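Local atomic coordinates of putative PLP-dependent aminotransferase (Bacillus cereus ATCC 10987, PDB entry 3JU7), a protein that probably acts as a pyridoxal-phosphate-dependent aminotransferase of the DegT/DnrJ/EryC1/StrS family. Residues Thr12-Val15 with Ile16-Leu19; Asp115-Val118 with Leu119-Ile123; Met215-Phe218 with Gly219-Thr222; Glu256-Arg259 with Ile260-Tyr264; Gln325-Leu328 with Phe329-Tyr332. All coordinates share one frame; numbering follows the deposited sequence.

Interaction 1. Residues Thr12-Val15 with Ile16-Leu19; sequences TVPV and IEYL
The Tyr18 ring meets the chain just before it with one face and one edge. Over the centre of the face sits the carbonyl oxygen Val15 O; at the edge, near the ring plane, lies Val13 O, 3.5 Å from Tyr18 CE1. A water in that same plane accepts from Tyr18 OH at 2.6 Å and donates to Val13 O, so phenol and carbonyl are joined through one molecule. The ring is folded back over Val15 O because CG stands between the backbone N and the carbonyl carbon (chi1 54°). Tyr18 itself holds the N-cap position of helix 19-28. Its flank is apolar: Val13 CG2 lies 4.0 Å from Tyr18 CD1, and Val15 CG2 touches CE2. The other reach of Val15 CG2 is to Leu19 CD1, at 4.0 Å. Two backbone bonds tighten the turn leading into the helix, Glu17 N to Pro14 O at 3.0 Å and Tyr18 N to Val15 O at 3.1 Å. Pro14, which has no N-H to offer, fits a position where its ring lies alongside Glu17, CD to CG. Outside the turn, Val13 and Tyr18 pack on helix 237-248, while Val15 N bonds Asp26 of the second subunit and Tyr18 packs on Tyr238 of that subunit. The chemistry is thus mixed: branched aliphatic groups suit the buried flanks and the subunit interface, and the phenol suits a place where a ring must pack while its hydroxyl binds water, probably limiting rotation of the tyrosine.

Interaction 2. Residues Asp115-Val118 with Leu119-Ile123; sequences DKTV and LWDKI
Lys116 and Trp120, one helical turn apart, are joined by a backbone bond from Trp120 N to Lys116 O at 2.9 Å. Tryptophan was modelled in two conformers; in the conformer described, which has an unusual first torsion (chi1 -102°), the two side chains lie side by side and point the same way. The aliphatic part of the lysine then meets the six-membered part of the indole, Lys116 CG coming 4.2 Å from Trp120 CZ3, and Lys116 O lies 3.2 Å from Trp120 CE3. On the next stripe, Thr117 O takes Asp121 N at 3.1 Å.

Behind these pairs stands the start of the helix. Asp115 is the N-cap: its OD1 accepts from Thr117 N at 2.8 Å and Val118 N at 3.3 Å, both weak bonds, while Asp115 O takes Leu119 N at 2.9 Å. A short carboxylate suits this place, since it can turn back to amides in the first turn. Asp115 OD2 makes a salt bridge with Arg339, which probably steadies the cap.

Farther out, Lys122 bridges to Glu125. Leu119 and Ile123 face Leu82 of strand 80-84, Trp120 packs on Leu151 of helix 146-153, and Val118 rests on Ile105 of strand 101-105, so that helix 116-126 packs against helix 146-153 and against strands 80-84 and 101-105.

Interaction 3. Residues Met215-Phe218 with Gly219-Thr222; sequences MGNF and GFDT
A type I' beta turn, Asn217 to Phe220, makes this contact, a tight local reversal and a buried contact in the loop between helices 206-215 and 237-248. Both central residues, Phe218 and Gly219, have positive phi, as this turn requires. Glycine takes such a conformation readily; a phenylalanine does so less easily, and here its ring is held in an interface, edge-to-face with Phe88 of the second subunit. The turn is closed by Phe220 N donating to Asn217 O at 3.2 Å.

Side chains reinforce the turn. Phe218 and Phe220 lie side by side, pointing the same way, yet their rings meet obliquely, with planes 46° apart and centroids 5.5 Å apart. Flat apolar groups suit a place where Phe220 also packs on Pro89 of the second subunit. Asn217 crosses Phe220 at about a right angle, its amide 78° from the ring plane. That amide suits the site because it serves backbone as well: Asn217 ND2 donates to a water, 3.2 Å away, which in turn donates to Phe220 O. The aromatics are joined by a CH-pi contact, Phe218 CB standing over one face of the Phe220 ring, 3.8 Å from its centroid.

Interaction 4. Residues Glu256-Arg259 with Ile260-Tyr264; sequences ERTR and ISEWY
Arg259 reaches Trp263 because its chain bends twice: CG leaves anti to the carbonyl carbon (chi1 -84°), and turns at chi2 and chi3 then carry the guanidinium along the helix. Trp263 leaves its backbone in the same sense (chi1 -72°), and one turn apart in the alpha-helix 250-270 the two side chains lie side by side. The edge of the guanidinium meets the benzene part of the indole, NE of Arg259 being 3.8 Å from CZ2 of Trp263, and the two planes are steeply inclined, 67° apart. Arg259 O lies over one face of the indole and also accepts from Trp263 N at 3.0 Å.

Arginine suits this exposed stripe, since its long chain lets the guanidinium meet both Trp263 and Glu256. Arg259 NH2 stands 3.3 Å from Glu256 OE1 in a salt bridge held by charge alone, the oxygen lying well out of the guanidinium plane. Glu256 OE2 accepts from Gly355 N, and Ile260, whose CD1 is close to that carboxylate, turns to Leu352 and Met356 as a buried aliphatic should. Trp263 packs on Lys358 of helix 358-368.

On another side Ser261 is small enough to sit buried beside Arg257, and its hydroxyl is hydrogen-bonded to Gln288 OE1. Thr258 and Glu262 form the remaining stripe: Glu262 N donates to Thr258 O at 2.8 Å, and Thr258 CG2 touches Glu262 OE2 at 3.5 Å.

Interaction 5. Residues Gln325-Leu328 with Phe329-Tyr332; sequences QQVL and FRNY
Phe329 and Leu328, with Arg330 beside them, carry this contact in the loop between helices 301-309 and 338-346, where a type I beta turn runs from Phe329 to Tyr332. Though adjacent in sequence, leucine and phenylalanine fold onto each other: Leu328 CB stands over the centre of one face of the Phe329 ring, 4.1 Å from the centroid in a CH-pi contact, and Leu328 CD2 reaches CE1 of Phe329 at 3.9 Å. Gln326 CB comes to the edge of the same ring. A large flat hydrocarbon suits this place, because Phe329 also packs on Pro92 and Ile96 of helix 90-97, on Phe104 of strand 101-105, and on Cys226 of the second subunit. The backbone enters the turn with Phe329 N donating to Gln326 O at 3.0 Å. Gln326 sends its own amide away: OE1 accepts from Cys226 N of the second subunit, and NE2 donates to Pro321 O.

Arg330, at the exposed side, runs straight from CG to NE (chi2 164°, chi3 172°) alongside Val327. Its length lets hydrocarbon cover backbone, CG of Arg330 lying 3.5 Å from Gln326 O, while the charged end stays outward. Val327 CG2 comes over one face of the guanidinium, 3.9 Å from Arg330 NH2. At the end of the turn Tyr332 CE2 comes back to Leu328 O, 3.8 Å away, and that oxygen also accepts from a water, 2.9 Å away, which takes the N-H of Asn331.

How the interactions relate
All five contacts are local, and none touches another. Interactions 2 and 4 lie on helices and repeat the same logic, carbonyl-to-amide bonds with side chains one turn apart, though interaction 2 is a surface contact and interaction 4 is partly buried. Interactions 1, 3 and 5 sit in turns and loops, and all three reach the second subunit; only interaction 3 is largely buried, and aromatic packing leads there. In each of these three a water links polar atoms that direct bonds do not. Interactions 2 and 5 share strand 101-105 as a neighbour, their centres about 21 Å apart, whereas interactions 1 and 2 stand on opposite sides of the chain's centre.

Interaction 1. Residues Thr12-Val15 with Ile16-Leu19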
loop_
_atom_site.group_PDB
_atom_site.type_symbol
_atom_site.label_atom_id
_atom_site.label_comp_id
_atom_site.label_asym_id
_atom_site.label_seq_id
_atom_site.Cartn_x
_atom_site.Cartn_y
_atom_site.Cartn_z
ATOM N N THR A 12 0.061 18.045 -10.009
ATOM C CA THR A 12 0.870 17.004 -10.617
ATOM C C THR A 12 0.982 17.337 -12.106
ATOM O O THR A 12 0.196 18.120 -12.637
ATOM C CB THR A 12 0.236 15.604 -10.434
ATOM O OG1 THR A 12 -0.999 15.574 -11.154
ATOM C CG2 THR A 12 -0.041 15.277 -8.936
ATOM N N VAL A 13 1.932 16.760 -12.811
ATOM C CA VAL A 13 1.970 17.000 -14.249
ATOM C C VAL A 13 0.654 16.575 -14.953
ATOM O O VAL A 13 0.066 15.554 -14.630
ATOM C CB VAL A 13 3.182 16.361 -14.904
ATOM C CG1 VAL A 13 4.411 16.933 -14.255
ATOM C CG2 VAL A 13 3.138 14.865 -14.778
ATOM N N PRO A 14 0.170 17.395 -15.883
ATOM C CA PRO A 14 -1.067 17.103 -16.576
ATOM C C PRO A 14 -0.997 15.866 -17.454
ATOM O O PRO A 14 0.083 15.503 -17.897
ATOM C CB PRO A 14 -1.265 18.338 -17.482
ATOM C CG PRO A 14 -0.251 19.285 -17.110
ATOM C CD PRO A 14 0.827 18.595 -16.417
ATOM N N VAL A 15 -2.155 15.291 -17.777
ATOM C CA VAL A 15 -2.186 14.036 -18.537
ATOM C C VAL A 15 -1.396 14.090 -19.877
ATOM O O VAL A 15 -0.744 13.113 -20.239
ATOM C CB VAL A 15 -3.626 13.499 -18.771
ATOM C CG1 VAL A 15 -4.535 14.559 -19.489
ATOM C CG2 VAL A 15 -3.556 12.135 -19.523
ATOM N N ILE A 16 -1.384 15.215 -20.572
ATOM C CA ILE A 16 -0.715 15.227 -21.899
ATOM C C ILE A 16 0.779 14.795 -21.766
ATOM O O ILE A 16 1.329 14.193 -22.662
ATOM C CB ILE A 16 -0.854 16.604 -22.604
ATOM C CG1 ILE A 16 -0.517 16.539 -24.106
ATOM C CG2 ILE A 16 0.054 17.652 -21.953
ATOM C CD1 ILE A 16 -1.562 15.977 -24.990
ATOM N N GLU A 17 1.382 15.083 -20.608
ATOM C CA GLU A 17 2.799 14.832 -20.330
ATOM C C GLU A 17 3.189 13.370 -20.152
ATOM O O GLU A 17 4.342 13.048 -20.370
ATOM C CB GLU A 17 3.231 15.625 -19.085
ATOM C CG GLU A 17 3.109 17.144 -19.203
ATOM C CD GLU A 17 4.005 17.766 -20.271
ATOM O OE1 GLU A 17 4.877 17.069 -20.848
ATOM O OE2 GLU A 17 3.845 18.965 -20.544
ATOM N N TYR A 18 2.246 12.500 -19.754
ATOM C CA TYR A 18 2.497 11.055 -19.698
ATOM C C TYR A 18 1.549 10.204 -20.576
ATOM O O TYR A 18 1.408 9.017 -20.337
ATOM C CB TYR A 18 2.481 10.542 -18.246
ATOM C CG TYR A 18 1.231 10.885 -17.490
ATOM C CD1 TYR A 18 1.119 12.088 -16.825
ATOM C CD2 TYR A 18 0.149 10.024 -17.493
ATOM C CE1 TYR A 18 -0.040 12.418 -16.156
ATOM C CE2 TYR A 18 -1.011 10.336 -16.843
ATOM C CZ TYR A 18 -1.111 11.525 -16.171
ATOM O OH TYR A 18 -2.276 11.817 -15.541
ATOM N N LEU A 19 0.937 10.786 -21.607
ATOM C CA LEU A 19 -0.029 10.036 -22.417
ATOM C C LEU A 19 0.696 8.996 -23.276
ATOM O O LEU A 19 0.253 7.874 -23.375
ATOM C CB LEU A 19 -0.881 10.979 -23.275
ATOM C CG LEU A 19 -2.233 10.522 -23.831
ATOM C CD1 LEU A 19 -3.052 9.809 -22.770
ATOM C CD2 LEU A 19 -3.018 11.735 -24.331
HETATM O O HOH W 1 -2.083 14.159 -14.396
#

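Interaction 2. Residues Asp115-Val118 with Leu119-Ile123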
loop_
_atom_site.group_PDB
_atom_site.type_symbol
_atom_site.label_atom_id
_atom_site.label_comp_id
_atom_site.label_asym_id
_atom_site.label_seq_id
_atom_site.Cartn_x
_atom_site.Cartn_y
_atom_site.Cartn_z
ATOM N N ASP A 115 18.659 14.910 18.136
ATOM C CA ASP A 115 19.938 15.310 18.711
ATOM C C ASP A 115 20.836 14.086 18.889
ATOM O O ASP A 115 20.561 13.226 19.717
ATOM C CB ASP A 115 19.703 15.996 20.064
ATOM C CG ASP A 115 20.993 16.288 20.824
ATOM O OD1 ASP A 115 22.025 15.651 20.539
ATOM O OD2 ASP A 115 20.963 17.129 21.741
ATOM N N LYS A 116 21.927 14.038 18.128
ATOM C CA LYS A 116 22.765 12.841 18.044
ATOM C C LYS A 116 23.425 12.466 19.369
ATOM O O LYS A 116 23.583 11.304 19.667
ATOM C CB LYS A 116 23.771 12.956 16.873
ATOM C CG LYS A 116 23.075 12.614 15.497
ATOM C CD LYS A 116 23.846 13.010 14.217
ATOM C CE LYS A 116 23.712 14.503 13.933
ATOM N NZ LYS A 116 24.081 14.851 12.533
ATOM N N THR A 117 23.734 13.457 20.181
ATOM C CA THR A 117 24.285 13.216 21.495
ATOM C C THR A 117 23.315 12.445 22.351
ATOM O O THR A 117 23.676 11.461 22.995
ATOM C CB THR A 117 24.592 14.534 22.188
ATOM O OG1 THR A 117 25.610 15.193 21.451
ATOM C CG2 THR A 117 25.085 14.325 23.580
ATOM N N VAL A 118 22.068 12.891 22.348
ATOM C CA VAL A 118 21.046 12.244 23.152
ATOM C C VAL A 118 20.750 10.851 22.574
ATOM O O VAL A 118 20.583 9.904 23.325
ATOM C CB VAL A 118 19.803 13.151 23.272
ATOM C CG1 VAL A 118 18.634 12.389 23.904
ATOM C CG2 VAL A 118 20.180 14.456 24.088
ATOM N N LEU A 119 20.766 10.718 21.246
ATOM C CA LEU A 119 20.509 9.442 20.599
ATOM C C LEU A 119 21.595 8.402 20.994
ATOM O O LEU A 119 21.267 7.280 21.412
ATOM C CB LEU A 119 20.427 9.620 19.067
ATOM C CG LEU A 119 20.453 8.360 18.189
ATOM C CD1 LEU A 119 19.346 7.346 18.510
ATOM C CD2 LEU A 119 20.387 8.722 16.707
ATOM N N TRP A 120 22.872 8.801 20.901
ATOM C CA TRP A 120 24.031 7.950 21.260
ATOM C C TRP A 120 23.969 7.480 22.706
ATOM O O TRP A 120 24.186 6.310 23.026
ATOM C CB TRP A 120 25.338 8.730 21.081
ATOM C CG TRP A 120 26.130 8.424 19.849
ATOM C CD1 TRP A 120 27.440 8.019 19.799
ATOM C CD2 TRP A 120 25.684 8.499 18.491
ATOM N NE1 TRP A 120 27.832 7.843 18.493
ATOM C CE2 TRP A 120 26.773 8.133 17.670
ATOM C CE3 TRP A 120 24.468 8.834 17.888
ATOM C CZ2 TRP A 120 26.680 8.093 16.281
ATOM C CZ3 TRP A 120 24.381 8.801 16.511
ATOM C CH2 TRP A 120 25.478 8.432 15.723
ATOM N N ASP A 121 23.684 8.404 23.609
ATOM C CA ASP A 121 23.647 8.015 25.002
ATOM C C ASP A 121 22.581 6.978 25.156
ATOM O O ASP A 121 22.773 5.977 25.856
ATOM C CB ASP A 121 23.404 9.219 25.922
ATOM C CG ASP A 121 24.618 10.146 26.021
ATOM O OD1 ASP A 121 25.716 9.815 25.523
ATOM O OD2 ASP A 121 24.476 11.228 26.616
ATOM N N LYS A 122 21.466 7.178 24.466
ATOM C CA LYS A 122 20.345 6.243 24.587
ATOM C C LYS A 122 20.655 4.882 23.952
ATOM O O LYS A 122 20.284 3.835 24.484
ATOM C CB LYS A 122 19.058 6.860 24.018
ATOM C CG LYS A 122 17.789 6.035 24.261
ATOM C CD LYS A 122 17.542 5.722 25.745
ATOM C CE LYS A 122 17.207 6.949 26.484
ATOM N NZ LYS A 122 16.947 6.698 27.954
ATOM N N ILE A 123 21.336 4.878 22.810
ATOM C CA ILE A 123 21.780 3.612 22.224
ATOM C C ILE A 123 22.665 2.875 23.236
ATOM O O ILE A 123 22.488 1.670 23.500
ATOM C CB ILE A 123 22.528 3.818 20.938
ATOM C CG1 ILE A 123 21.554 4.289 19.852
ATOM C CG2 ILE A 123 23.222 2.510 20.538
ATOM C CD1 ILE A 123 22.213 4.729 18.559
#

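Interaction 3. Residues Met215-Phe218 with Gly219-Thr222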
loop_
_atom_site.group_PDB
_atom_site.type_symbol
_atom_site.label_atom_id
_atom_site.label_comp_id
_atom_site.label_asym_id
_atom_site.label_seq_id
_atom_site.Cartn_x
_atom_site.Cartn_y
_atom_site.Cartn_z
HETATM N N MSE A 215 10.060 -8.497 -0.886
HETATM C CA MSE A 215 9.129 -8.261 0.225
HETATM C C MSE A 215 7.826 -7.571 -0.213
HETATM O O MSE A 215 6.755 -7.924 0.227
HETATM C CB MSE A 215 9.802 -7.447 1.334
HETATM C CG MSE A 215 10.824 -8.245 2.071
HETATM SE SE MSE A 215 11.755 -7.204 3.404
HETATM C CE MSE A 215 10.154 -6.545 4.446
ATOM N N GLY A 216 7.944 -6.600 -1.110
ATOM C CA GLY A 216 6.782 -5.911 -1.630
ATOM C C GLY A 216 5.957 -6.708 -2.629
ATOM O O GLY A 216 4.948 -6.205 -3.108
ATOM N N ASN A 217 6.412 -7.922 -2.952
ATOM C CA ASN A 217 5.710 -8.881 -3.798
ATOM C C ASN A 217 5.619 -10.191 -3.016
ATOM O O ASN A 217 6.052 -11.256 -3.479
ATOM C CB ASN A 217 6.467 -9.071 -5.145
ATOM C CG ASN A 217 5.722 -9.988 -6.132
ATOM O OD1 ASN A 217 4.482 -9.967 -6.241
ATOM N ND2 ASN A 217 6.481 -10.779 -6.860
ATOM N N PHE A 218 5.086 -10.090 -1.791
ATOM C CA PHE A 218 4.731 -11.249 -0.984
ATOM C C PHE A 218 5.901 -12.142 -0.548
ATOM O O PHE A 218 5.707 -13.335 -0.261
ATOM C CB PHE A 218 3.674 -12.093 -1.734
ATOM C CG PHE A 218 2.565 -11.270 -2.336
ATOM C CD1 PHE A 218 1.550 -10.772 -1.534
ATOM C CD2 PHE A 218 2.550 -10.975 -3.677
ATOM C CE1 PHE A 218 0.542 -10.012 -2.056
ATOM C CE2 PHE A 218 1.528 -10.197 -4.204
ATOM C CZ PHE A 218 0.520 -9.719 -3.373
ATOM N N GLY A 219 7.107 -11.591 -0.472
ATOM C CA GLY A 219 8.275 -12.415 -0.127
ATOM C C GLY A 219 8.642 -13.488 -1.154
ATOM O O GLY A 219 9.322 -14.464 -0.829
ATOM N N PHE A 220 8.170 -13.318 -2.385
ATOM C CA PHE A 220 8.317 -14.331 -3.419
ATOM C C PHE A 220 9.690 -14.397 -3.976
ATOM O O PHE A 220 10.274 -13.375 -4.244
ATOM C CB PHE A 220 7.384 -14.061 -4.609
ATOM C CG PHE A 220 5.966 -14.447 -4.379
ATOM C CD1 PHE A 220 5.587 -15.234 -3.288
ATOM C CD2 PHE A 220 4.990 -14.074 -5.310
ATOM C CE1 PHE A 220 4.219 -15.614 -3.105
ATOM C CE2 PHE A 220 3.643 -14.434 -5.131
ATOM C CZ PHE A 220 3.266 -15.207 -4.038
ATOM N N ASP A 221 10.169 -15.621 -4.130
ATOM C CA ASP A 221 11.403 -15.967 -4.844
ATOM C C ASP A 221 11.004 -16.220 -6.273
ATOM O O ASP A 221 9.876 -15.926 -6.651
ATOM C CB ASP A 221 12.108 -17.206 -4.224
ATOM C CG ASP A 221 11.302 -18.520 -4.347
ATOM O OD1 ASP A 221 10.255 -18.554 -5.024
ATOM O OD2 ASP A 221 11.728 -19.538 -3.741
ATOM N N THR A 222 11.908 -16.764 -7.077
ATOM C CA THR A 222 11.642 -16.873 -8.491
ATOM C C THR A 222 10.630 -17.980 -8.803
ATOM O O THR A 222 10.169 -18.075 -9.924
ATOM C CB THR A 222 12.930 -17.118 -9.285
ATOM O OG1 THR A 222 13.498 -18.359 -8.856
ATOM C CG2 THR A 222 13.917 -15.967 -9.020
HETATM O O HOH W 2 9.289 -11.410 -5.537
#

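Interaction 4. Residues Glu256-Arg259 with Ile260-Tyr264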
loop_
_atom_site.group_PDB
_atom_site.type_symbol
_atom_site.label_atom_id
_atom_site.label_comp_id
_atom_site.label_asym_id
_atom_site.label_seq_id
_atom_site.Cartn_x
_atom_site.Cartn_y
_atom_site.Cartn_z
ATOM N N GLU A 256 10.264 26.729 -9.583
ATOM C CA GLU A 256 9.069 27.386 -9.059
ATOM C C GLU A 256 9.103 27.462 -7.516
ATOM O O GLU A 256 8.903 28.532 -6.949
ATOM C CB GLU A 256 7.841 26.616 -9.558
ATOM C CG GLU A 256 6.491 27.035 -9.021
ATOM C CD GLU A 256 5.985 28.335 -9.596
ATOM O OE1 GLU A 256 6.696 28.971 -10.413
ATOM O OE2 GLU A 256 4.858 28.731 -9.224
ATOM N N ARG A 257 9.401 26.336 -6.856
ATOM C CA ARG A 257 9.422 26.287 -5.381
ATOM C C ARG A 257 10.556 27.088 -4.777
ATOM O O ARG A 257 10.389 27.750 -3.738
ATOM C CB ARG A 257 9.536 24.847 -4.854
ATOM C CG ARG A 257 8.265 24.115 -4.842
ATOM C CD ARG A 257 8.389 22.664 -4.393
ATOM N NE ARG A 257 7.091 22.073 -4.638
ATOM C CZ ARG A 257 6.027 22.202 -3.848
ATOM N NH1 ARG A 257 6.096 22.826 -2.687
ATOM N NH2 ARG A 257 4.874 21.670 -4.229
ATOM N N THR A 258 11.730 27.007 -5.402
ATOM C CA THR A 258 12.845 27.790 -4.911
ATOM C C THR A 258 12.523 29.270 -5.001
ATOM O O THR A 258 12.731 29.992 -4.057
ATOM C CB THR A 258 14.115 27.481 -5.653
ATOM O OG1 THR A 258 14.375 26.076 -5.545
ATOM C CG2 THR A 258 15.275 28.287 -5.046
ATOM N N ARG A 259 11.964 29.709 -6.124
ATOM C CA ARG A 259 11.584 31.108 -6.285
ATOM C C ARG A 259 10.657 31.560 -5.184
ATOM O O ARG A 259 10.856 32.633 -4.637
ATOM C CB ARG A 259 10.871 31.362 -7.613
ATOM C CG ARG A 259 11.802 31.583 -8.783
ATOM C CD ARG A 259 11.342 32.747 -9.684
ATOM N NE ARG A 259 9.896 32.732 -9.943
ATOM C CZ ARG A 259 9.274 31.930 -10.811
ATOM N NH1 ARG A 259 9.951 31.045 -11.539
ATOM N NH2 ARG A 259 7.953 32.018 -10.959
ATOM N N ILE A 260 9.623 30.768 -4.893
ATOM C CA ILE A 260 8.640 31.142 -3.865
ATOM C C ILE A 260 9.316 31.210 -2.485
ATOM O O ILE A 260 9.090 32.152 -1.717
ATOM C CB ILE A 260 7.429 30.200 -3.854
ATOM C CG1 ILE A 260 6.677 30.300 -5.177
ATOM C CG2 ILE A 260 6.475 30.565 -2.761
ATOM C CD1 ILE A 260 5.742 29.131 -5.406
ATOM N N SER A 261 10.187 30.246 -2.208
ATOM C CA SER A 261 10.982 30.259 -0.969
ATOM C C SER A 261 11.831 31.521 -0.834
ATOM O O SER A 261 11.815 32.162 0.218
ATOM C CB SER A 261 11.913 29.046 -0.886
ATOM O OG SER A 261 11.181 27.836 -0.820
ATOM N N GLU A 262 12.572 31.846 -1.904
ATOM C CA GLU A 262 13.377 33.062 -1.981
ATOM C C GLU A 262 12.507 34.281 -1.668
ATOM O O GLU A 262 12.918 35.154 -0.898
ATOM C CB GLU A 262 13.997 33.250 -3.389
ATOM C CG GLU A 262 15.074 32.210 -3.849
ATOM C CD GLU A 262 15.576 32.485 -5.285
ATOM O OE1 GLU A 262 15.647 33.673 -5.667
ATOM O OE2 GLU A 262 15.901 31.533 -6.038
ATOM N N TRP A 263 11.318 34.356 -2.269
ATOM C CA TRP A 263 10.418 35.479 -2.017
ATOM C C TRP A 263 10.019 35.555 -0.538
ATOM O O TRP A 263 9.934 36.632 0.070
ATOM C CB TRP A 263 9.141 35.371 -2.852
ATOM C CG TRP A 263 9.298 35.639 -4.298
ATOM C CD1 TRP A 263 10.232 36.444 -4.893
ATOM C CD2 TRP A 263 8.446 35.167 -5.354
ATOM N NE1 TRP A 263 10.030 36.471 -6.242
ATOM C CE2 TRP A 263 8.941 35.701 -6.555
ATOM C CE3 TRP A 263 7.313 34.349 -5.397
ATOM C CZ2 TRP A 263 8.355 35.430 -7.788
ATOM C CZ3 TRP A 263 6.737 34.077 -6.618
ATOM C CH2 TRP A 263 7.258 34.605 -7.797
ATOM N N TYR A 264 9.723 34.406 0.029
ATOM C CA TYR A 264 9.375 34.354 1.427
ATOM C C TYR A 264 10.520 34.936 2.265
ATOM O O TYR A 264 10.284 35.753 3.157
ATOM C CB TYR A 264 9.083 32.914 1.844
ATOM C CG TYR A 264 7.625 32.567 2.083
ATOM C CD1 TYR A 264 6.897 33.188 3.093
ATOM C CD2 TYR A 264 7.001 31.578 1.347
ATOM C CE1 TYR A 264 5.580 32.847 3.335
ATOM C CE2 TYR A 264 5.692 31.241 1.582
ATOM C CZ TYR A 264 4.982 31.857 2.581
ATOM O OH TYR A 264 3.678 31.456 2.848
#

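Interaction 5. Residues Gln325-Leu328 with Phe329-Tyr332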
loop_
_atom_site.group_PDB
_atom_site.type_symbol
_atom_site.label_atom_id
_atom_site.label_comp_id
_atom_site.label_asym_id
_atom_site.label_seq_id
_atom_site.Cartn_x
_atom_site.Cartn_y
_atom_site.Cartn_z
ATOM N N GLN A 325 2.682 13.761 21.752
ATOM C CA GLN A 325 1.501 14.474 22.281
ATOM C C GLN A 325 0.159 13.963 21.708
ATOM O O GLN A 325 -0.903 14.282 22.228
ATOM C CB GLN A 325 1.648 15.984 22.015
ATOM C CG GLN A 325 2.944 16.559 22.615
ATOM C CD GLN A 325 3.218 17.972 22.196
ATOM O OE1 GLN A 325 2.935 18.354 21.054
ATOM N NE2 GLN A 325 3.783 18.777 23.122
ATOM N N GLN A 326 0.216 13.186 20.636
ATOM C CA GLN A 326 -0.994 12.639 20.013
ATOM C C GLN A 326 -1.453 11.391 20.719
ATOM O O GLN A 326 -0.636 10.608 21.235
ATOM C CB GLN A 326 -0.771 12.336 18.533
ATOM C CG GLN A 326 -0.558 13.588 17.789
ATOM C CD GLN A 326 -0.351 13.413 16.325
ATOM O OE1 GLN A 326 -0.955 12.567 15.680
ATOM N NE2 GLN A 326 0.494 14.249 15.781
ATOM N N VAL A 327 -2.771 11.212 20.735
ATOM C CA VAL A 327 -3.410 10.159 21.518
ATOM C C VAL A 327 -2.713 8.819 21.366
ATOM O O VAL A 327 -2.391 8.154 22.347
ATOM C CB VAL A 327 -4.906 10.043 21.141
ATOM C CG1 VAL A 327 -5.539 8.725 21.682
ATOM C CG2 VAL A 327 -5.651 11.288 21.633
ATOM N N LEU A 328 -2.422 8.400 20.145
ATOM C CA LEU A 328 -1.954 7.015 19.990
ATOM C C LEU A 328 -0.584 6.764 20.584
ATOM O O LEU A 328 -0.264 5.656 20.929
ATOM C CB LEU A 328 -1.958 6.586 18.533
ATOM C CG LEU A 328 -2.016 5.081 18.326
ATOM C CD1 LEU A 328 -3.426 4.566 18.610
ATOM C CD2 LEU A 328 -1.556 4.741 16.875
ATOM N N PHE A 329 0.243 7.790 20.705
ATOM C CA PHE A 329 1.636 7.594 21.056
ATOM C C PHE A 329 2.037 8.117 22.422
ATOM O O PHE A 329 3.210 8.143 22.743
ATOM C CB PHE A 329 2.492 8.302 20.010
ATOM C CG PHE A 329 2.088 8.020 18.597
ATOM C CD1 PHE A 329 2.292 6.762 18.059
ATOM C CD2 PHE A 329 1.524 9.005 17.809
ATOM C CE1 PHE A 329 1.968 6.503 16.779
ATOM C CE2 PHE A 329 1.191 8.757 16.488
ATOM C CZ PHE A 329 1.369 7.495 15.973
ATOM N N ARG A 330 1.080 8.557 23.218
ATOM C CA ARG A 330 1.374 9.239 24.493
ATOM C C ARG A 330 2.122 8.405 25.488
ATOM O O ARG A 330 2.764 8.932 26.341
ATOM C CB ARG A 330 0.085 9.542 25.246
ATOM C CG ARG A 330 -0.691 10.682 24.764
ATOM C CD ARG A 330 -2.068 10.541 25.387
ATOM N NE ARG A 330 -2.955 11.687 25.174
ATOM C CZ ARG A 330 -4.267 11.640 25.405
ATOM N NH1 ARG A 330 -4.849 10.514 25.859
ATOM N NH2 ARG A 330 -5.008 12.717 25.193
ATOM N N ASN A 331 1.907 7.105 25.466
ATOM C CA ASN A 331 2.474 6.261 26.474
ATOM C C ASN A 331 3.765 5.566 26.070
ATOM O O ASN A 331 4.260 4.803 26.837
ATOM C CB ASN A 331 1.419 5.256 26.929
ATOM C CG ASN A 331 0.253 5.943 27.657
ATOM O OD1 ASN A 331 0.371 7.082 28.121
ATOM N ND2 ASN A 331 -0.875 5.257 27.739
ATOM N N TYR A 332 4.314 5.846 24.888
ATOM C CA TYR A 332 5.591 5.268 24.530
ATOM C C TYR A 332 6.707 5.993 25.267
ATOM O O TYR A 332 6.602 7.189 25.557
ATOM C CB TYR A 332 5.831 5.331 23.032
ATOM C CG TYR A 332 4.947 4.361 22.292
ATOM C CD1 TYR A 332 5.106 2.988 22.464
ATOM C CD2 TYR A 332 3.955 4.800 21.426
ATOM C CE1 TYR A 332 4.309 2.101 21.807
ATOM C CE2 TYR A 332 3.145 3.895 20.759
ATOM C CZ TYR A 332 3.331 2.552 20.957
ATOM O OH TYR A 332 2.538 1.616 20.330
HETATM O O HOH W 3 0.873 5.199 23.607
#